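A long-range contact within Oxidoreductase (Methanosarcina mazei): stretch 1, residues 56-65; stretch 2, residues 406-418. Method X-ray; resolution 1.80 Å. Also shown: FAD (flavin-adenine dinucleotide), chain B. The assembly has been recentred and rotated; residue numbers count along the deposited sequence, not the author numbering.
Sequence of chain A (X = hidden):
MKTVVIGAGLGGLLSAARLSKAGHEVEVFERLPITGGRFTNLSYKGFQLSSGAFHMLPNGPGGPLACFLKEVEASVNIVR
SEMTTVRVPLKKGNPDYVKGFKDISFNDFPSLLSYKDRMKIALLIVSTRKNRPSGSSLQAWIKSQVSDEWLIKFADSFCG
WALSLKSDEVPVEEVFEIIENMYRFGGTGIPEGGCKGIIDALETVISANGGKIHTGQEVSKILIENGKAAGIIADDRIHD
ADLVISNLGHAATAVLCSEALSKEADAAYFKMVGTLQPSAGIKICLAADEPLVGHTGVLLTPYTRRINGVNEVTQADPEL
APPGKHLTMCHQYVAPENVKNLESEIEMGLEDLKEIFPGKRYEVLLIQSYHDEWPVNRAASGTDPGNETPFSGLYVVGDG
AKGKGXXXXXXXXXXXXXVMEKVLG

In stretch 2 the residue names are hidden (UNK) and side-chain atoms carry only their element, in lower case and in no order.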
# COMPACT_ATOMS: atom_id res chain seq x y z
N MSE A 56 4.64 -7.48 -2.40
CA MSE A 56 5.27 -7.47 -1.09
C MSE A 56 4.28 -7.04 -0.01
O MSE A 56 3.45 -6.15 -0.25
CB MSE A 56 6.48 -6.54 -1.13
CG MSE A 56 7.34 -6.52 0.12
SE MSE A 56 8.94 -5.47 -0.17
CE MSE A 56 10.11 -6.96 -0.69
N LEU A 57 4.34 -7.70 1.15
CA LEU A 57 3.56 -7.32 2.33
C LEU A 57 4.45 -6.55 3.30
O LEU A 57 5.56 -7.00 3.62
CB LEU A 57 3.00 -8.55 3.05
CG LEU A 57 2.06 -9.48 2.26
CD1 LEU A 57 1.50 -10.58 3.16
CD2 LEU A 57 0.94 -8.71 1.61
N PRO A 58 3.99 -5.38 3.77
CA PRO A 58 4.80 -4.55 4.65
C PRO A 58 5.27 -5.27 5.93
O PRO A 58 6.40 -5.04 6.40
CB PRO A 58 3.86 -3.39 4.99
CG PRO A 58 3.01 -3.27 3.77
CD PRO A 58 2.74 -4.70 3.37
N ASN A 59 4.41 -6.12 6.49
CA ASN A 59 4.79 -6.87 7.69
C ASN A 59 4.93 -8.37 7.44
O ASN A 59 4.91 -9.18 8.38
CB ASN A 59 3.80 -6.62 8.83
CG ASN A 59 3.80 -5.18 9.31
OD1 ASN A 59 2.79 -4.48 9.20
ND2 ASN A 59 4.91 -4.73 9.90
N GLY A 60 5.07 -8.74 6.17
CA GLY A 60 5.41 -10.12 5.78
C GLY A 60 4.47 -11.15 6.37
O GLY A 60 3.25 -10.95 6.37
N PRO A 61 5.03 -12.26 6.89
CA PRO A 61 4.20 -13.33 7.43
C PRO A 61 3.65 -13.04 8.81
O PRO A 61 2.88 -13.85 9.33
CB PRO A 61 5.17 -14.51 7.50
CG PRO A 61 6.49 -13.89 7.72
CD PRO A 61 6.46 -12.62 6.87
N GLY A 62 4.03 -11.92 9.42
CA GLY A 62 3.63 -11.65 10.81
C GLY A 62 2.55 -10.60 11.04
O GLY A 62 2.13 -10.39 12.18
N GLY A 63 2.10 -9.94 9.98
CA GLY A 63 1.25 -8.75 10.17
C GLY A 63 -0.23 -9.01 10.05
O GLY A 63 -0.65 -10.15 9.91
N PRO A 64 -1.04 -7.94 10.11
CA PRO A 64 -2.50 -8.06 10.08
C PRO A 64 -3.03 -8.81 8.85
O PRO A 64 -4.00 -9.54 8.98
CB PRO A 64 -2.97 -6.61 10.05
CG PRO A 64 -1.89 -5.86 10.76
CD PRO A 64 -0.61 -6.55 10.33
N LEU A 65 -2.40 -8.63 7.69
CA LEU A 65 -2.88 -9.33 6.49
C LEU A 65 -2.62 -10.83 6.61
O LEU A 65 -3.52 -11.65 6.39
CB LEU A 65 -2.26 -8.77 5.22
CG LEU A 65 -2.78 -9.44 3.94
CD1 LEU A 65 -4.28 -9.26 3.84
CD2 LEU A 65 -2.12 -8.85 2.72
N UNK A 406 -1.22 1.10 10.12
CA UNK A 406 -0.82 0.02 9.20
C UNK A 406 -0.30 0.55 7.87
O UNK A 406 -0.94 1.40 7.25
N UNK A 407 0.87 0.08 7.45
CA UNK A 407 1.42 0.46 6.14
C UNK A 407 0.60 -0.24 5.06
O UNK A 407 0.45 -1.47 5.11
c UNK A 407 5.26 0.23 6.95
c UNK A 407 2.89 -0.00 6.01
c UNK A 407 3.79 0.70 7.02
c UNK A 407 3.41 0.24 4.61
N UNK A 408 0.05 0.52 4.11
CA UNK A 408 -0.51 -0.07 2.89
C UNK A 408 -1.51 -1.20 3.16
O UNK A 408 -2.48 -0.98 3.88
c UNK A 408 1.18 1.60 0.68
c UNK A 408 0.62 -0.55 1.96
o UNK A 408 1.90 2.61 0.51
o UNK A 408 0.07 1.46 0.11
c UNK A 408 1.69 0.51 1.62
N UNK A 409 -1.30 -2.39 2.61
CA UNK A 409 -2.31 -3.46 2.82
C UNK A 409 -2.48 -3.94 4.26
O UNK A 409 -3.51 -4.53 4.59
c UNK A 409 -2.17 -4.66 1.85
c UNK A 409 -2.24 -4.18 0.39
c UNK A 409 -0.88 -5.44 2.11
N UNK A 410 -1.50 -3.69 5.12
CA UNK A 410 -1.67 -4.00 6.53
C UNK A 410 -2.77 -3.08 7.09
O UNK A 410 -3.65 -3.51 7.86
c UNK A 410 0.85 -4.56 6.69
c UNK A 410 0.74 -6.08 6.69
o UNK A 410 1.68 -6.73 6.16
c UNK A 410 -0.35 -3.84 7.30
o UNK A 410 -0.26 -6.63 7.21
N UNK A 411 -2.74 -1.81 6.68
CA UNK A 411 -3.82 -0.89 7.02
C UNK A 411 -5.14 -1.32 6.43
O UNK A 411 -6.18 -1.18 7.06
N UNK A 412 -5.13 -1.81 5.19
CA UNK A 412 -6.37 -2.29 4.58
C UNK A 412 -6.94 -3.41 5.43
O UNK A 412 -8.13 -3.42 5.76
c UNK A 412 -6.14 -2.80 3.15
c UNK A 412 -7.40 -3.51 2.63
c UNK A 412 -5.76 -1.65 2.24
N UNK A 413 -6.08 -4.36 5.82
CA UNK A 413 -6.53 -5.49 6.66
C UNK A 413 -7.12 -5.02 8.00
O UNK A 413 -8.19 -5.48 8.41
c UNK A 413 -5.37 -6.45 6.88
N UNK A 414 -6.42 -4.11 8.68
CA UNK A 414 -6.90 -3.59 9.96
C UNK A 414 -8.29 -2.99 9.82
O UNK A 414 -9.16 -3.20 10.66
c UNK A 414 -4.84 -3.95 12.31
c UNK A 414 -5.92 -2.55 10.53
c UNK A 414 -3.58 -2.01 11.30
c UNK A 414 -4.60 -3.12 11.05
N UNK A 415 -8.49 -2.23 8.75
CA UNK A 415 -9.81 -1.65 8.48
C UNK A 415 -10.90 -2.70 8.28
O UNK A 415 -11.99 -2.57 8.84
N UNK A 416 -10.62 -3.74 7.50
CA UNK A 416 -11.61 -4.79 7.28
C UNK A 416 -11.93 -5.46 8.62
O UNK A 416 -13.09 -5.70 8.93
c UNK A 416 -12.13 -7.00 6.16
c UNK A 416 -10.92 -5.21 4.88
c UNK A 416 -11.13 -5.85 6.26
N UNK A 417 -10.90 -5.72 9.42
CA UNK A 417 -11.11 -6.33 10.74
C UNK A 417 -12.04 -5.47 11.59
O UNK A 417 -12.92 -5.98 12.29
se UNK A 417 -7.14 -7.56 11.75
c UNK A 417 -8.88 -7.58 10.86
c UNK A 417 -9.78 -6.53 11.47
c UNK A 417 -6.50 -9.34 11.25
N UNK A 418 -11.87 -4.16 11.52
CA UNK A 418 -12.71 -3.23 12.28
C UNK A 418 -14.19 -3.34 11.89
O UNK A 418 -15.08 -3.40 12.74
c UNK A 418 -12.21 -1.79 12.10
o UNK A 418 -13.09 -0.88 12.72
PA FAD B . -8.78 -1.64 -4.92
O1A FAD B . -8.94 -0.15 -5.03
O2A FAD B . -7.47 -2.22 -5.39
O5B FAD B . -9.97 -2.36 -5.72
C5B FAD B . -11.19 -1.66 -5.94
C4B FAD B . -11.96 -2.54 -6.94
O4B FAD B . -13.25 -2.03 -7.19
C3B FAD B . -11.22 -2.60 -8.28
O3B FAD B . -10.98 -3.95 -8.64
C2B FAD B . -12.19 -1.93 -9.25
O2B FAD B . -12.13 -2.47 -10.56
C1B FAD B . -13.54 -2.14 -8.58
N9A FAD B . -14.56 -1.14 -8.90
C8A FAD B . -14.44 0.23 -8.99
N7A FAD B . -15.68 0.75 -9.24
C5A FAD B . -16.56 -0.29 -9.30
C6A FAD B . -17.92 -0.36 -9.55
N6A FAD B . -18.64 0.75 -9.66
N1A FAD B . -18.55 -1.59 -9.55
C2A FAD B . -17.83 -2.75 -9.32
N3A FAD B . -16.48 -2.68 -9.08
C4A FAD B . -15.87 -1.47 -9.08
N1 FAD B . 0.61 -2.20 -0.88
C2 FAD B . 1.39 -3.07 -0.13
O2 FAD B . 0.94 -3.56 0.91
N3 FAD B . 2.68 -3.36 -0.55
C4 FAD B . 3.19 -2.78 -1.70
O4 FAD B . 4.34 -3.04 -2.08
C4X FAD B . 2.42 -1.90 -2.44
N5 FAD B . 2.94 -1.31 -3.59
C5X FAD B . 2.15 -0.44 -4.32
C6 FAD B . 2.65 0.15 -5.48
C7 FAD B . 1.85 1.00 -6.23
C7M FAD B . 2.42 1.63 -7.48
C8 FAD B . 0.55 1.26 -5.81
C8M FAD B . -0.34 2.18 -6.59
C9 FAD B . 0.05 0.68 -4.65
C9A FAD B . 0.85 -0.18 -3.90
N10 FAD B . 0.35 -0.76 -2.75
C10 FAD B . 1.13 -1.63 -2.02
C1' FAD B . -1.01 -0.43 -2.23
C2' FAD B . -1.98 -1.54 -2.63
O2' FAD B . -1.79 -1.87 -4.00
C3' FAD B . -3.41 -1.06 -2.39
O3' FAD B . -3.49 -0.46 -1.10
C4' FAD B . -4.49 -2.14 -2.46
O4' FAD B . -4.36 -2.95 -3.61
C5' FAD B . -5.83 -1.42 -2.53
O5' FAD B . -6.83 -2.37 -2.29
P FAD B . -8.33 -1.91 -2.05
O1P FAD B . -8.97 -2.84 -1.04
O2P FAD B . -8.43 -0.44 -1.71
O3P FAD B . -9.12 -2.16 -3.43
O HOH W 1 2.30 -1.62 9.14
O HOH W 2 1.10 -9.37 6.98

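Position 406 has no side-chain atoms, which makes it G406; a CB here would run into the backbone N of 411, 2.6 Å away.

Position 407 carries four carbons, forked at the first, with one arm two carbons long; the one-carbon arm packs 3.6 Å from P58 CG. This is I407. Its backbone N donates to the oxygen of water 1 at 2.8 Å, and that oxygen donates to N59 OD1 at 2.9 Å.

Position 408 has three carbons, the third bearing two oxygens. The first carbon sits 4.0 Å from P58 CG, but the chain's end leads away: E408, its OE1 3.2 Å from FAD C1'.

At 409 one carbon carries two more. One of these methyls lies 3.8 Å from L57 CD2, 3.9 Å from P58 CD and 3.7 Å from L65 CD2, meeting three side chains of stretch 1. The fork marks V409.

Position 410 again shows three carbons ending in two oxygens, here turned to stretch 1. One oxygen accepts from N59 N at 2.8 Å, the other from L65 N at 3.0 Å: E410, through OE2 and OE1 respectively. P64 N, 3.3 Å from E410 OE1, has no hydrogen to give.

Position 411 is bare, G411; a CB would clash with G406 O at 2.8 Å. Position 412, one carbon carrying two, makes no contact with stretch 1 and is V412.

A single carbon at 413 lies 4.0 Å from P64 CB and 4.2 Å from L65 CB, giving A413. The backbones are close here, with L65 CA and A413 CA 5.3 Å apart.

Four carbons forked at the second, one tip 3.8 Å from P64 CG, identify 414 as L414. Position 415, without side-chain atoms, is G415, and 416, one carbon carrying two, is V416; neither touches stretch 1.

Position 417 is an unbranched run of two carbons, selenium and one carbon, the last 3.4 Å from P64 O: M417, as selenomethionine. One carbon then one oxygen at 418, beyond reach, gives S418.

The contact works through one buried carboxylate inside an apolar frame. E410 ties together two backbone amides, one in the turn from L57 to G60 and one at the start of the helix that G63 caps. The oxygen of water 2 lies 2.8 Å from E410 OE2 and 2.7 Å from G60 O. P58 packs on I407 and V409, while P64 and L65 cover A413. The rule is a mixed apolar surface, small at A413 and longer at L414 and M417, with one acid accepting from two backbone amides.

Stretch 2 (406-418) GIEVEGVALGVMS
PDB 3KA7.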